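Local coordinates for protein acetaldehyde dehydrogenase (Acetylating) (Geobacillus thermoglucosidasius, PDB 5J78) that probably catalyses the reversible, NAD-dependent interconversion of acetaldehyde and acetyl-CoA, as an acetylating member of the aldehyde dehydrogenase family, at residues Val389-Gly397 and Thr440-Asn448. Sequence-based numbering, arbitrary orientation.
Sequences VGGLGHTVG and TLGCGAIGN. With ACT (acetate ion), chain E.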
ATOM      1  N   VAL A 389     -29.152  -4.819  -7.248  1.00 24.53           N
ATOM      2  CA  VAL A 389     -28.349  -6.054  -7.188  1.00 28.35           C
ATOM      3  C   VAL A 389     -27.375  -6.151  -8.385  1.00 28.66           C
ATOM      4  O   VAL A 389     -27.409  -7.115  -9.148  1.00 56.28           O
ATOM      5  CB  VAL A 389     -29.246  -7.341  -7.162  1.00 30.32           C
ATOM      6  CG1 VAL A 389     -28.432  -8.556  -6.746  1.00 31.29           C
ATOM      7  CG2 VAL A 389     -30.401  -7.180  -6.207  1.00 32.42           C
ATOM      8  N   GLY A 390     -26.543  -5.140  -8.582  1.00 30.42           N
ATOM      9  CA  GLY A 390     -25.469  -5.221  -9.565  1.00 26.60           C
ATOM     10  C   GLY A 390     -25.810  -4.860 -11.006  1.00 19.61           C
ATOM     11  O   GLY A 390     -25.265  -5.465 -11.930  1.00 24.52           O
ATOM     12  N   GLY A 391     -26.699  -3.888 -11.199  1.00 16.66           N
ATOM     13  CA  GLY A 391     -27.013  -3.376 -12.521  1.00 18.51           C
ATOM     14  C   GLY A 391     -27.131  -1.855 -12.643  1.00 19.19           C
ATOM     15  O   GLY A 391     -27.518  -1.361 -13.694  1.00 19.63           O
ATOM     16  N   LEU A 392     -26.812  -1.100 -11.593  1.00 22.30           N
ATOM     17  CA  LEU A 392     -27.047   0.352 -11.632  1.00 24.15           C
ATOM     18  C   LEU A 392     -26.274   1.080 -12.735  1.00 13.47           C
ATOM     19  O   LEU A 392     -25.079   0.863 -12.943  1.00 18.27           O
ATOM     20  CB  LEU A 392     -26.706   0.990 -10.284  1.00 21.97           C
ATOM     21  CG  LEU A 392     -27.707   0.703  -9.153  1.00 16.23           C
ATOM     22  CD1 LEU A 392     -27.096   1.101  -7.814  1.00 28.52           C
ATOM     23  CD2 LEU A 392     -29.026   1.403  -9.376  1.00 24.14           C
ATOM     24  N   GLY A 393     -26.987   1.960 -13.426  1.00 12.05           N
ATOM     25  CA  GLY A 393     -26.414   2.778 -14.473  1.00 13.96           C
ATOM     26  C   GLY A 393     -26.334   2.078 -15.813  1.00 19.23           C
ATOM     27  O   GLY A 393     -25.982   2.713 -16.794  1.00 15.07           O
ATOM     28  N   HIS A 394     -26.669   0.787 -15.884  1.00 19.44           N
ATOM     29  CA  HIS A 394     -26.398   0.052 -17.124  1.00 17.37           C
ATOM     30  C   HIS A 394     -27.555   0.146 -18.115  1.00 17.53           C
ATOM     31  O   HIS A 394     -27.608   1.104 -18.897  1.00 20.83           O
ATOM     32  CB  HIS A 394     -26.039  -1.393 -16.803  1.00 18.01           C
ATOM     33  CG  HIS A 394     -25.277  -2.066 -17.894  1.00 18.55           C
ATOM     34  ND1 HIS A 394     -25.815  -2.299 -19.138  1.00 20.17           N
ATOM     35  CD2 HIS A 394     -24.003  -2.523 -17.941  1.00 20.37           C
ATOM     36  CE1 HIS A 394     -24.923  -2.905 -19.897  1.00 18.36           C
ATOM     37  NE2 HIS A 394     -23.812  -3.050 -19.197  1.00 18.29           N
ATOM     38  N   THR A 395     -28.485  -0.815 -18.070  1.00 15.71           N
ATOM     39  CA  THR A 395     -29.564  -0.901 -19.054  1.00 22.33           C
ATOM     40  C   THR A 395     -30.868  -1.379 -18.430  1.00 15.71           C
ATOM     41  O   THR A 395     -30.855  -2.203 -17.523  1.00 18.66           O
ATOM     42  CB  THR A 395     -29.182  -1.854 -20.186  1.00 17.64           C
ATOM     43  OG1 THR A 395     -27.920  -1.463 -20.717  1.00 18.58           O
ATOM     44  CG2 THR A 395     -30.200  -1.834 -21.315  1.00 18.35           C
ATOM     45  N   VAL A 396     -31.980  -0.813 -18.895  1.00 21.36           N
ATOM     46  CA  VAL A 396     -33.309  -1.369 -18.636  1.00 14.57           C
ATOM     47  C   VAL A 396     -34.088  -1.503 -19.941  1.00 21.70           C
ATOM     48  O   VAL A 396     -33.719  -0.914 -20.968  1.00 20.48           O
ATOM     49  CB  VAL A 396     -34.149  -0.494 -17.658  1.00 19.76           C
ATOM     50  CG1 VAL A 396     -33.546  -0.485 -16.268  1.00 18.96           C
ATOM     51  CG2 VAL A 396     -34.289   0.905 -18.180  1.00 21.40           C
ATOM     52  N   GLY A 397     -35.171  -2.277 -19.896  1.00 18.82           N
ATOM     53  CA  GLY A 397     -36.069  -2.410 -21.027  1.00 18.03           C
ATOM     54  C   GLY A 397     -37.541  -2.310 -20.654  1.00 20.45           C
ATOM     55  O   GLY A 397     -37.939  -2.556 -19.505  1.00 23.23           O
ATOM     56  N   THR A 440     -18.346  -1.092 -24.928  1.00 17.95           N
ATOM     57  CA  THR A 440     -17.896  -0.549 -23.653  1.00 15.48           C
ATOM     58  C   THR A 440     -18.954   0.429 -23.218  1.00 16.51           C
ATOM     59  O   THR A 440     -18.989   1.582 -23.664  1.00 17.07           O
ATOM     60  CB  THR A 440     -16.536   0.125 -23.761  1.00 17.87           C
ATOM     61  OG1 THR A 440     -15.557  -0.875 -24.054  1.00 17.52           O
ATOM     62  CG2 THR A 440     -16.160   0.873 -22.448  1.00 16.50           C
ATOM     63  N   LEU A 441     -19.830  -0.058 -22.360  1.00 18.73           N
ATOM     64  CA  LEU A 441     -21.031   0.669 -21.982  1.00 18.30           C
ATOM     65  C   LEU A 441     -20.809   1.291 -20.611  1.00 23.45           C
ATOM     66  O   LEU A 441     -20.765   0.594 -19.609  1.00 13.69           O
ATOM     67  CB  LEU A 441     -22.240  -0.266 -21.986  1.00 17.89           C
ATOM     68  CG  LEU A 441     -22.981  -0.429 -23.322  1.00 21.28           C
ATOM     69  CD1 LEU A 441     -22.016  -0.697 -24.433  1.00 18.56           C
ATOM     70  CD2 LEU A 441     -24.062  -1.536 -23.274  1.00 18.55           C
ATOM     71  N   GLY A 442     -20.613   2.601 -20.576  1.00 18.74           N
ATOM     72  CA  GLY A 442     -20.345   3.268 -19.313  1.00 19.52           C
ATOM     73  C   GLY A 442     -21.615   3.372 -18.484  1.00 14.49           C
ATOM     74  O   GLY A 442     -22.694   3.601 -19.028  1.00 19.03           O
ATOM     75  N   CYS A 443     -21.492   3.196 -17.174  1.00 13.07           N
ATOM     76  CA  CYS A 443     -22.669   3.192 -16.296  1.00 14.59           C
ATOM     77  C   CYS A 443     -22.793   4.452 -15.446  1.00 17.20           C
ATOM     78  O   CYS A 443     -23.520   4.474 -14.452  1.00 12.43           O
ATOM     79  CB  CYS A 443     -22.637   1.961 -15.396  1.00 19.14           C
ATOM     80  SG  CYS A 443     -22.881   0.414 -16.381  1.00 19.66           S
ATOM     81  N   GLY A 444     -22.081   5.498 -15.849  1.00 19.31           N
ATOM     82  CA  GLY A 444     -22.115   6.769 -15.140  1.00 14.63           C
ATOM     83  C   GLY A 444     -21.650   6.707 -13.690  1.00 21.38           C
ATOM     84  O   GLY A 444     -21.124   5.689 -13.222  1.00 16.48           O
ATOM     85  N   ALA A 445     -21.838   7.822 -12.979  1.00 19.49           N
ATOM     86  CA  ALA A 445     -21.404   7.936 -11.600  1.00 15.42           C
ATOM     87  C   ALA A 445     -22.060   6.894 -10.702  1.00 19.63           C
ATOM     88  O   ALA A 445     -21.410   6.377  -9.801  1.00 18.99           O
ATOM     89  CB  ALA A 445     -21.689   9.362 -11.054  1.00 20.05           C
ATOM     90  N   ILE A 446     -23.330   6.572 -10.951  1.00 19.70           N
ATOM     91  CA  ILE A 446     -24.039   5.645 -10.090  1.00 22.15           C
ATOM     92  C   ILE A 446     -23.416   4.250 -10.179  1.00 23.68           C
ATOM     93  O   ILE A 446     -23.553   3.443  -9.256  1.00 20.28           O
ATOM     94  CB  ILE A 446     -25.555   5.602 -10.426  1.00 26.97           C
ATOM     95  CG1 ILE A 446     -26.342   5.028  -9.240  1.00 27.27           C
ATOM     96  CG2 ILE A 446     -25.839   4.818 -11.733  1.00 23.83           C
ATOM     97  CD1 ILE A 446     -27.826   5.319  -9.278  1.00 28.06           C
ATOM     98  N   GLY A 447     -22.710   3.978 -11.277  1.00 19.72           N
ATOM     99  CA  GLY A 447     -21.934   2.753 -11.411  1.00 16.27           C
ATOM    100  C   GLY A 447     -20.429   2.966 -11.423  1.00 26.14           C
ATOM    101  O   GLY A 447     -19.714   2.238 -12.104  1.00 26.47           O
ATOM    102  N   ASN A 448     -19.948   3.971 -10.691  1.00 19.14           N
ATOM    103  CA  ASN A 448     -18.501   4.184 -10.508  1.00 14.39           C
ATOM    104  C   ASN A 448     -17.748   4.427 -11.803  1.00 15.44           C
ATOM    105  O   ASN A 448     -16.589   4.032 -11.951  1.00 18.41           O
ATOM    106  CB  ASN A 448     -17.873   3.004  -9.776  1.00 19.70           C
ATOM    107  CG  ASN A 448     -16.645   3.410  -8.964  1.00 33.19           C
ATOM    108  OD1 ASN A 448     -16.770   3.864  -7.833  1.00 40.88           O
ATOM    109  ND2 ASN A 448     -15.460   3.256  -9.544  1.00 37.40           N
TER
HETATM  110  C   ACT E1001     -22.142  -4.595 -22.742  1.00 34.60           C
HETATM  111  O   ACT E1001     -21.837  -3.991 -21.697  1.00 35.01           O
HETATM  112  OXT ACT E1001     -23.328  -5.004 -22.805  1.00 34.90           O
HETATM  113  CH3 ACT E1001     -21.144  -4.804 -23.843  1.00 29.10           C
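Cys443 turns its thiol against the imidazole of His394, with SG 3.5 Å from CD2; the sulfur sits oblique to the ring, 55° off its normal. CG of His394 lies anti to the backbone N (chi1 -159°), which carries the ring past this sulfur until CE1 lies 3.7 Å from CD2 of Leu441. The two imidazole nitrogens have different partners: ND1 shares a 2.8 Å hydrogen bond with OG1 of Thr395, which helps to fix the ring's rotation, while NE2 donates a weak hydrogen bond to O of an acetate ion, probably from the crystallisation liquor, that atom lying at the ring edge near its plane. Replacing His394 with an alanine would probably leave the thiol and Leu441 without their flat neighbour and Thr395 OG1 without its ring partner. Beyond the cysteine, Ile446 presses CG2 onto the backbone of Gly393, a tight 3.5 Å from CA, and crosses Leu392 at about a right angle. A side chain at Gly393 would collide with Cys443 O, which instead receives a CA-H...O contact from that glycine. NH2 of Arg417, on the neighbouring strand 415-420, hydrogen-bonds both His394 O and Gly442 O. This packing sets the loop 440-448 against the entrance to strand 395-399 of the parallel catalytic-domain sheet of the aldehyde dehydrogenase fold.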